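PDB 3W9V: phosphate-binding protein from Unidentified prokaryotic organism, which binds inorganic phosphate as a secreted DING protein of the PstS family of phosphate-transport proteins. Local coordinates for residues V252-P262 against V340-A349; Q305-V316 against N359-N367. The protein carries 1 engineered substitution. All coordinates share one frame; numbering follows the deposited sequence.

Both contacts are laid along the strand pair 296-304 and 83-92 of the five-stranded mixed sheet, their centres 25 Å apart and their nearest atoms about 7 Å apart, without touching. Contact 1 packs residues 252-262 and 340-349 against both strands; contact 2 lies further from the centre of the chain, where strand 296-304 runs out into Gln305. Helix 344-354 ties them together: it starts in contact 1 and leads on to the 359-367 loop of contact 2. Along the chain the segments alternate, 252-262, 305-316, 340-349, 359-367, so the C-terminal part of the phosphate-binding protein is threaded back over earlier segments at two separate places.

Contact 1: V252-P262 against V340-A349; sequences VSAAISVVPLP and VPLPSNWKAA
Val252 opens the contact by setting CG2 against CG2 of Val340, 3.6 Å away, just before the short helix 253-257. From the first turn of that helix, Ser253 brings its CA and CB to the other methyl, CG1, of Val340. One turn on, Ile256 crosses the ring of Pro343 at about a right angle. Its CG2 is anti to the backbone N, which carries that methyl to 3.9 Å from Pro343 CD, while Pro343 CG rests on Ser257 CA. Ser257 O accepts from two waters; one of them also donates to Val259 O and accepts from Asn345 ND2, bridging the segments. Pro343 is the N-cap residue of helix 344-354, and the contact joins helix 253-257 and its trailing loop to the N-terminal end of that second helix, over strands 83-92 and 296-304 of the mixed sheet. Ala90 of strand 83-92 touches Ile256 and Val340, and Pro87 of the same strand touches Leu342 and Trp346. Val259 makes the direct polar link. Its O accepts from Trp346 NE1 at 3.1 Å with a fairly straight N-H...O angle of 165°; the oxygen lies in the indole plane, at the ring edge, although the donor sits well above the carbonyl plane. Leu261 CD2 lies over the five-membered ring on one indole face, 3.6 Å from its centroid and only 7° off the normal, a CH-pi contact. The same methyl reaches Ala349 CB. Pro262 continues over that face with a second CH-pi contact, its CD 3.8 Å from the centroid of the six-membered ring of Trp346.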
loop_
_atom_site.group_PDB
_atom_site.type_symbol
_atom_site.label_atom_id
_atom_site.label_comp_id
_atom_site.label_asym_id
_atom_site.label_seq_id
_atom_site.Cartn_x
_atom_site.Cartn_y
_atom_site.Cartn_z
ATOM N N VAL A 252 -9.861 -10.505 -1.645
ATOM C CA VAL A 252 -9.081 -9.910 -2.732
ATOM C C VAL A 252 -8.038 -10.864 -3.329
ATOM O O VAL A 252 -7.440 -10.562 -4.352
ATOM C CB VAL A 252 -8.391 -8.580 -2.324
ATOM C CG1 VAL A 252 -9.420 -7.505 -1.976
ATOM C CG2 VAL A 252 -7.435 -8.809 -1.171
ATOM N N SER A 253 -7.838 -12.014 -2.694
ATOM C CA SER A 253 -6.790 -12.945 -3.114
ATOM C C SER A 253 -6.965 -13.493 -4.537
ATOM O O SER A 253 -5.986 -13.653 -5.269
ATOM C CB SER A 253 -6.657 -14.094 -2.111
ATOM O OG SER A 253 -7.905 -14.727 -1.896
ATOM N N ALA A 254 -8.202 -13.783 -4.927
ATOM C CA ALA A 254 -8.466 -14.307 -6.266
ATOM C C ALA A 254 -8.041 -13.309 -7.342
ATOM O O ALA A 254 -7.374 -13.666 -8.319
ATOM C CB ALA A 254 -9.936 -14.683 -6.425
ATOM N N ALA A 255 -8.401 -12.048 -7.142
ATOM C CA ALA A 255 -8.027 -11.006 -8.081
ATOM C C ALA A 255 -6.506 -10.849 -8.176
ATOM O O ALA A 255 -5.952 -10.681 -9.263
ATOM C CB ALA A 255 -8.684 -9.692 -7.693
ATOM N N ILE A 256 -5.823 -10.920 -7.039
ATOM C CA ILE A 256 -4.372 -10.779 -7.032
ATOM C C ILE A 256 -3.687 -11.919 -7.801
ATOM O O ILE A 256 -2.697 -11.710 -8.501
ATOM C CB ILE A 256 -3.837 -10.708 -5.588
ATOM C CG1 ILE A 256 -4.356 -9.437 -4.896
ATOM C CG2 ILE A 256 -2.311 -10.794 -5.565
ATOM C CD1 ILE A 256 -3.921 -8.136 -5.553
ATOM N N SER A 257 -4.237 -13.123 -7.697
ATOM C CA SER A 257 -3.564 -14.302 -8.241
ATOM C C SER A 257 -3.369 -14.242 -9.758
ATOM O O SER A 257 -2.441 -14.853 -10.295
ATOM C CB SER A 257 -4.304 -15.580 -7.845
ATOM O OG SER A 257 -5.511 -15.718 -8.569
ATOM N N VAL A 258 -4.232 -13.494 -10.438
ATOM C CA VAL A 258 -4.180 -13.392 -11.899
ATOM C C VAL A 258 -3.600 -12.072 -12.428
ATOM O O VAL A 258 -3.725 -11.763 -13.615
ATOM C CB VAL A 258 -5.567 -13.635 -12.535
ATOM C CG1 VAL A 258 -6.089 -15.018 -12.167
ATOM C CG2 VAL A 258 -6.547 -12.557 -12.111
ATOM N N VAL A 259 -2.963 -11.295 -11.559
ATOM C CA VAL A 259 -2.258 -10.098 -12.000
ATOM C C VAL A 259 -1.080 -10.531 -12.858
ATOM O O VAL A 259 -0.262 -11.338 -12.411
ATOM C CB VAL A 259 -1.758 -9.279 -10.794
ATOM C CG1 VAL A 259 -0.770 -8.209 -11.233
ATOM C CG2 VAL A 259 -2.940 -8.669 -10.049
ATOM N N PRO A 260 -0.989 -10.012 -14.095
ATOM C CA PRO A 260 0.097 -10.460 -14.977
ATOM C C PRO A 260 1.484 -10.122 -14.436
ATOM O O PRO A 260 1.660 -9.101 -13.768
ATOM C CB PRO A 260 -0.163 -9.688 -16.276
ATOM C CG PRO A 260 -1.622 -9.367 -16.240
ATOM C CD PRO A 260 -1.935 -9.118 -14.790
ATOM N N LEU A 261 2.464 -10.963 -14.750
ATOM C CA LEU A 261 3.851 -10.703 -14.377
ATOM C C LEU A 261 4.393 -9.476 -15.102
ATOM O O LEU A 261 3.895 -9.111 -16.167
ATOM C CB LEU A 261 4.721 -11.915 -14.709
ATOM C CG LEU A 261 4.445 -13.164 -13.880
ATOM C CD1 LEU A 261 5.306 -14.321 -14.348
ATOM C CD2 LEU A 261 4.687 -12.884 -12.399
ATOM N N PRO A 262 5.426 -8.836 -14.534
ATOM C CA PRO A 262 6.042 -7.709 -15.240
ATOM C C PRO A 262 6.632 -8.177 -16.569
ATOM O O PRO A 262 7.201 -9.265 -16.641
ATOM C CB PRO A 262 7.165 -7.272 -14.294
ATOM C CG PRO A 262 6.791 -7.827 -12.954
ATOM C CD PRO A 262 6.101 -9.121 -13.258
ATOM N N VAL A 340 -2.243 -10.224 1.725
ATOM C CA VAL A 340 -2.281 -11.324 0.769
ATOM C C VAL A 340 -0.868 -11.618 0.283
ATOM O O VAL A 340 -0.197 -10.732 -0.243
ATOM C CB VAL A 340 -3.168 -10.970 -0.444
ATOM C CG1 VAL A 340 -3.061 -12.040 -1.528
ATOM C CG2 VAL A 340 -4.615 -10.786 -0.010
ATOM N N PRO A 341 -0.403 -12.862 0.466
ATOM C CA PRO A 341 0.913 -13.208 -0.076
ATOM C C PRO A 341 0.978 -13.031 -1.592
ATOM O O PRO A 341 -0.051 -13.098 -2.280
ATOM C CB PRO A 341 1.066 -14.687 0.295
ATOM C CG PRO A 341 0.216 -14.847 1.511
ATOM C CD PRO A 341 -0.976 -13.961 1.261
ATOM N N LEU A 342 2.170 -12.789 -2.117
ATOM C CA LEU A 342 2.324 -12.775 -3.563
ATOM C C LEU A 342 2.106 -14.180 -4.108
ATOM O O LEU A 342 2.504 -15.166 -3.485
ATOM C CB LEU A 342 3.708 -12.292 -3.974
ATOM C CG LEU A 342 4.083 -10.892 -3.512
ATOM C CD1 LEU A 342 5.408 -10.515 -4.136
ATOM C CD2 LEU A 342 3.004 -9.869 -3.857
ATOM N N PRO A 343 1.468 -14.285 -5.276
ATOM C CA PRO A 343 1.339 -15.590 -5.930
ATOM C C PRO A 343 2.701 -16.208 -6.241
ATOM O O PRO A 343 3.711 -15.501 -6.371
ATOM C CB PRO A 343 0.601 -15.260 -7.226
ATOM C CG PRO A 343 -0.124 -13.987 -6.942
ATOM C CD PRO A 343 0.770 -13.220 -6.014
ATOM N N SER A 344 2.715 -17.530 -6.376
ATOM C CA SER A 344 3.953 -18.262 -6.617
ATOM C C SER A 344 4.719 -17.816 -7.858
ATOM O O SER A 344 5.947 -17.776 -7.842
ATOM C CB SER A 344 3.688 -19.764 -6.678
ATOM O OG SER A 344 2.869 -20.075 -7.784
ATOM N N ASN A 345 4.004 -17.486 -8.930
ATOM C CA ASN A 345 4.683 -17.034 -10.139
ATOM C C ASN A 345 5.383 -15.691 -9.939
ATOM O O ASN A 345 6.450 -15.457 -10.497
ATOM C CB ASN A 345 3.756 -17.028 -11.364
ATOM C CG ASN A 345 2.585 -16.067 -11.233
ATOM O OD1 ASN A 345 2.158 -15.720 -10.136
ATOM N ND2 ASN A 345 2.034 -15.663 -12.372
ATOM N N TRP A 346 4.778 -14.830 -9.125
ATOM C CA TRP A 346 5.388 -13.563 -8.743
ATOM C C TRP A 346 6.637 -13.772 -7.878
ATOM O O TRP A 346 7.673 -13.144 -8.116
ATOM C CB TRP A 346 4.353 -12.680 -8.046
ATOM C CG TRP A 346 3.610 -11.799 -9.003
ATOM C CD1 TRP A 346 2.443 -12.075 -9.664
ATOM C CD2 TRP A 346 4.018 -10.503 -9.435
ATOM N NE1 TRP A 346 2.092 -11.013 -10.462
ATOM C CE2 TRP A 346 3.045 -10.036 -10.337
ATOM C CE3 TRP A 346 5.105 -9.681 -9.127
ATOM C CZ2 TRP A 346 3.136 -8.786 -10.943
ATOM C CZ3 TRP A 346 5.197 -8.451 -9.727
ATOM C CH2 TRP A 346 4.215 -8.005 -10.620
ATOM N N LYS A 347 6.556 -14.660 -6.888
ATOM C CA LYS A 347 7.741 -14.972 -6.094
ATOM C C LYS A 347 8.861 -15.464 -7.007
ATOM O O LYS A 347 10.007 -15.037 -6.878
ATOM C CB LYS A 347 7.450 -16.042 -5.039
ATOM C CG LYS A 347 6.562 -15.633 -3.887
ATOM C CD LYS A 347 6.632 -16.726 -2.819
ATOM C CE LYS A 347 5.851 -16.428 -1.546
ATOM N NZ LYS A 347 4.374 -16.473 -1.745
ATOM N N ALA A 348 8.533 -16.380 -7.914
ATOM C CA ALA A 348 9.534 -16.947 -8.806
ATOM C C ALA A 348 10.177 -15.881 -9.680
ATOM O O ALA A 348 11.385 -15.908 -9.916
ATOM C CB ALA A 348 8.937 -18.058 -9.664
ATOM N N ALA A 349 9.367 -14.941 -10.160
ATOM C CA ALA A 349 9.885 -13.862 -10.995
ATOM C C ALA A 349 10.851 -12.967 -10.224
ATOM O O ALA A 349 11.920 -12.611 -10.728
ATOM C CB ALA A 349 8.741 -13.037 -11.575
HETATM O O HOH W 1 -0.514 -13.998 -12.217
HETATM O O HOH W 2 -0.986 -17.056 -9.992
#

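Contact 2: Q305-V316 against N359-N367; sequences QCYANATQTGQV and NALSIGNTN
Gln305 carries most of this contact, sending its side chain across the turn 359-362. With CG anti to the backbone N (chi1 -174°) and the chain extended beyond it, the amide arrives where NE2 donates twice, to Ala360 O at 2.8 Å and to Ser362 O at 2.9 Å. Both donations come from above the carbonyl planes. Asn365 N reaches Ser362 O from the opposite face, closing the next turn. An alanine in place of Gln305 would remove both donations and is likely to leave Ala360 O without this donor and Ser362 O with Asn365 N alone of the two. The backbone takes part too: Gly364 N points at Gln305 O, 2.9 Å away and nearly along the C=O axis, beside a CA-H...O contact from Ile363. Ile363 lays its side chain across that of Val316 at about a right angle, Ile363 CD1 4.1 Å from Val316 CG1. Thr313 sets CG2 3.6 Å from Gly364 CA, where a CB would clash; the positive phi there also suits glycine. Nearby, Cys306 forms a disulfide with Cys369. The receiving loop is a type I turn, opened by an Asx turn at Asn359, that shares Ser362 with a type II turn, Gly364 being the latter's third residue.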
loop_
_atom_site.group_PDB
_atom_site.type_symbol
_atom_site.label_atom_id
_atom_site.label_comp_id
_atom_site.label_asym_id
_atom_site.label_seq_id
_atom_site.Cartn_x
_atom_site.Cartn_y
_atom_site.Cartn_z
ATOM N N GLN A 305 20.548 -2.867 -5.750
ATOM C CA GLN A 305 21.177 -4.083 -6.258
ATOM C C GLN A 305 22.529 -4.320 -5.581
ATOM O O GLN A 305 22.955 -5.459 -5.417
ATOM C CB GLN A 305 21.365 -4.039 -7.780
ATOM C CG GLN A 305 21.876 -5.369 -8.323
ATOM C CD GLN A 305 22.108 -5.390 -9.819
ATOM O OE1 GLN A 305 21.767 -4.449 -10.543
ATOM N NE2 GLN A 305 22.693 -6.487 -10.294
ATOM N N CYS A 306 23.191 -3.236 -5.185
ATOM C CA CYS A 306 24.563 -3.304 -4.699
ATOM C C CYS A 306 24.736 -2.612 -3.353
ATOM O O CYS A 306 24.211 -1.510 -3.130
ATOM C CB CYS A 306 25.525 -2.669 -5.709
ATOM S SG CYS A 306 25.457 -3.325 -7.387
ATOM N N TYR A 307 25.498 -3.263 -2.480
ATOM C CA TYR A 307 25.869 -2.734 -1.173
ATOM C C TYR A 307 27.381 -2.824 -1.032
ATOM O O TYR A 307 27.981 -3.841 -1.387
ATOM C CB TYR A 307 25.151 -3.507 -0.046
ATOM C CG TYR A 307 23.674 -3.224 -0.061
ATOM C CD1 TYR A 307 23.164 -2.116 0.590
ATOM C CD2 TYR A 307 22.798 -4.022 -0.786
ATOM C CE1 TYR A 307 21.811 -1.815 0.545
ATOM C CE2 TYR A 307 21.444 -3.735 -0.835
ATOM C CZ TYR A 307 20.957 -2.627 -0.170
ATOM O OH TYR A 307 19.607 -2.334 -0.238
ATOM N N ALA A 308 28.000 -1.762 -0.531
ATOM C CA ALA A 308 29.448 -1.742 -0.364
ATOM C C ALA A 308 29.925 -2.825 0.597
ATOM O O ALA A 308 31.019 -3.370 0.439
ATOM C CB ALA A 308 29.901 -0.384 0.117
ATOM N N ASN A 309 29.104 -3.126 1.597
ATOM C CA ASN A 309 29.461 -4.100 2.617
ATOM C C ASN A 309 28.967 -5.495 2.243
ATOM O O ASN A 309 27.776 -5.690 1.974
ATOM C CB ASN A 309 28.878 -3.660 3.958
ATOM C CG ASN A 309 29.268 -4.576 5.084
ATOM O OD1 ASN A 309 28.672 -5.633 5.266
ATOM N ND2 ASN A 309 30.281 -4.180 5.848
ATOM N N ALA A 310 29.881 -6.463 2.221
ATOM C CA ALA A 310 29.561 -7.810 1.752
ATOM C C ALA A 310 28.655 -8.575 2.710
ATOM O O ALA A 310 27.836 -9.385 2.281
ATOM C CB ALA A 310 30.842 -8.596 1.475
ATOM N N THR A 311 28.800 -8.325 4.005
ATOM C CA THR A 311 27.922 -8.948 4.986
ATOM C C THR A 311 26.480 -8.453 4.814
ATOM O O THR A 311 25.534 -9.251 4.811
ATOM C CB THR A 311 28.419 -8.711 6.421
ATOM O OG1 THR A 311 29.688 -9.359 6.590
ATOM C CG2 THR A 311 27.438 -9.266 7.435
ATOM N N GLN A 312 26.318 -7.142 4.655
ATOM C CA GLN A 312 24.996 -6.583 4.387
ATOM C C GLN A 312 24.405 -7.150 3.099
ATOM O O GLN A 312 23.218 -7.463 3.046
ATOM C CB GLN A 312 25.035 -5.054 4.334
ATOM C CG GLN A 312 25.271 -4.401 5.691
ATOM C CD GLN A 312 25.221 -2.886 5.624
ATOM O OE1 GLN A 312 25.411 -2.295 4.566
ATOM N NE2 GLN A 312 24.959 -2.250 6.759
ATOM N N THR A 313 25.228 -7.294 2.066
ATOM C CA THR A 313 24.758 -7.870 0.808
ATOM C C THR A 313 24.161 -9.261 1.025
ATOM O O THR A 313 23.057 -9.565 0.557
ATOM C CB THR A 313 25.899 -7.968 -0.211
ATOM O OG1 THR A 313 26.363 -6.650 -0.527
ATOM C CG2 THR A 313 25.432 -8.663 -1.483
ATOM N N GLY A 314 24.891 -10.104 1.740
ATOM C CA GLY A 314 24.416 -11.444 2.027
ATOM C C GLY A 314 23.151 -11.440 2.864
ATOM O O GLY A 314 22.259 -12.259 2.648
ATOM N N GLN A 315 23.064 -10.525 3.824
ATOM C CA GLN A 315 21.881 -10.430 4.672
ATOM C C GLN A 315 20.641 -9.968 3.901
ATOM O O GLN A 315 19.533 -10.443 4.156
ATOM C CB GLN A 315 22.157 -9.529 5.873
ATOM C CG GLN A 315 23.098 -10.178 6.876
ATOM C CD GLN A 315 23.546 -9.233 7.961
ATOM O OE1 GLN A 315 23.633 -8.029 7.752
ATOM N NE2 GLN A 315 23.848 -9.782 9.135
ATOM N N VAL A 316 20.824 -9.051 2.959
ATOM C CA VAL A 316 19.725 -8.649 2.091
ATOM C C VAL A 316 19.267 -9.841 1.245
ATOM O O VAL A 316 18.064 -10.098 1.107
ATOM C CB VAL A 316 20.119 -7.452 1.201
ATOM C CG1 VAL A 316 19.072 -7.218 0.126
ATOM C CG2 VAL A 316 20.292 -6.203 2.046
ATOM N N ASN A 359 21.907 -13.781 -13.002
ATOM C CA ASN A 359 21.136 -12.698 -13.603
ATOM C C ASN A 359 21.820 -11.352 -13.406
ATOM O O ASN A 359 22.311 -11.053 -12.317
ATOM C CB ASN A 359 19.717 -12.656 -13.027
ATOM C CG ASN A 359 18.755 -11.863 -13.896
ATOM O OD1 ASN A 359 18.877 -10.650 -14.027
ATOM N ND2 ASN A 359 17.796 -12.551 -14.500
ATOM N N ALA A 360 21.839 -10.538 -14.459
ATOM C CA ALA A 360 22.474 -9.226 -14.410
ATOM C C ALA A 360 21.826 -8.288 -13.398
ATOM O O ALA A 360 22.432 -7.294 -13.009
ATOM C CB ALA A 360 22.459 -8.588 -15.789
ATOM N N LEU A 361 20.595 -8.590 -12.994
ATOM C CA LEU A 361 19.871 -7.756 -12.042
ATOM C C LEU A 361 20.033 -8.206 -10.592
ATOM O O LEU A 361 19.494 -7.571 -9.681
ATOM C CB LEU A 361 18.382 -7.720 -12.394
ATOM C CG LEU A 361 18.047 -7.123 -13.760
ATOM C CD1 LEU A 361 16.560 -7.261 -14.064
ATOM C CD2 LEU A 361 18.477 -5.673 -13.835
ATOM N N SER A 362 20.756 -9.298 -10.365
ATOM C CA SER A 362 20.742 -9.918 -9.044
ATOM C C SER A 362 21.513 -9.133 -7.987
ATOM O O SER A 362 22.570 -8.549 -8.252
ATOM C CB SER A 362 21.221 -11.367 -9.109
ATOM O OG SER A 362 22.581 -11.452 -9.479
ATOM N N ILE A 363 20.952 -9.113 -6.783
ATOM C CA ILE A 363 21.573 -8.444 -5.655
ATOM C C ILE A 363 22.963 -9.028 -5.408
ATOM O O ILE A 363 23.131 -10.242 -5.279
ATOM C CB ILE A 363 20.693 -8.582 -4.400
ATOM C CG1 ILE A 363 19.330 -7.910 -4.636
ATOM C CG2 ILE A 363 21.390 -7.996 -3.187
ATOM C CD1 ILE A 363 18.245 -8.397 -3.699
ATOM N N GLY A 364 23.962 -8.154 -5.368
ATOM C CA GLY A 364 25.325 -8.574 -5.115
ATOM C C GLY A 364 26.042 -9.204 -6.293
ATOM O O GLY A 364 27.133 -9.736 -6.109
ATOM N N ASN A 365 25.449 -9.161 -7.483
ATOM C CA ASN A 365 26.101 -9.709 -8.677
ATOM C C ASN A 365 27.526 -9.183 -8.767
ATOM O O ASN A 365 27.738 -7.979 -8.812
ATOM C CB ASN A 365 25.319 -9.341 -9.944
ATOM C CG ASN A 365 25.962 -9.884 -11.213
ATOM O OD1 ASN A 365 27.047 -9.458 -11.610
ATOM N ND2 ASN A 365 25.281 -10.811 -11.867
ATOM N N THR A 366 28.496 -10.093 -8.780
ATOM C CA THR A 366 29.906 -9.722 -8.672
ATOM C C THR A 366 30.410 -8.888 -9.848
ATOM O O THR A 366 31.276 -8.029 -9.681
ATOM C CB THR A 366 30.805 -10.966 -8.489
ATOM O OG1 THR A 366 30.521 -11.921 -9.519
ATOM C CG2 THR A 366 30.543 -11.605 -7.137
ATOM N N ASN A 367 29.862 -9.142 -11.030
ATOM C CA ASN A 367 30.275 -8.424 -12.227
ATOM C C ASN A 367 29.725 -7.001 -12.210
ATOM O O ASN A 367 30.422 -6.049 -12.550
ATOM C CB ASN A 367 29.796 -9.176 -13.472
ATOM C CG ASN A 367 30.503 -8.737 -14.741
ATOM O OD1 ASN A 367 31.583 -8.147 -14.699
ATOM N ND2 ASN A 367 29.902 -9.047 -15.885
HETATM O O HOH W 3 18.872 -4.849 -10.216
#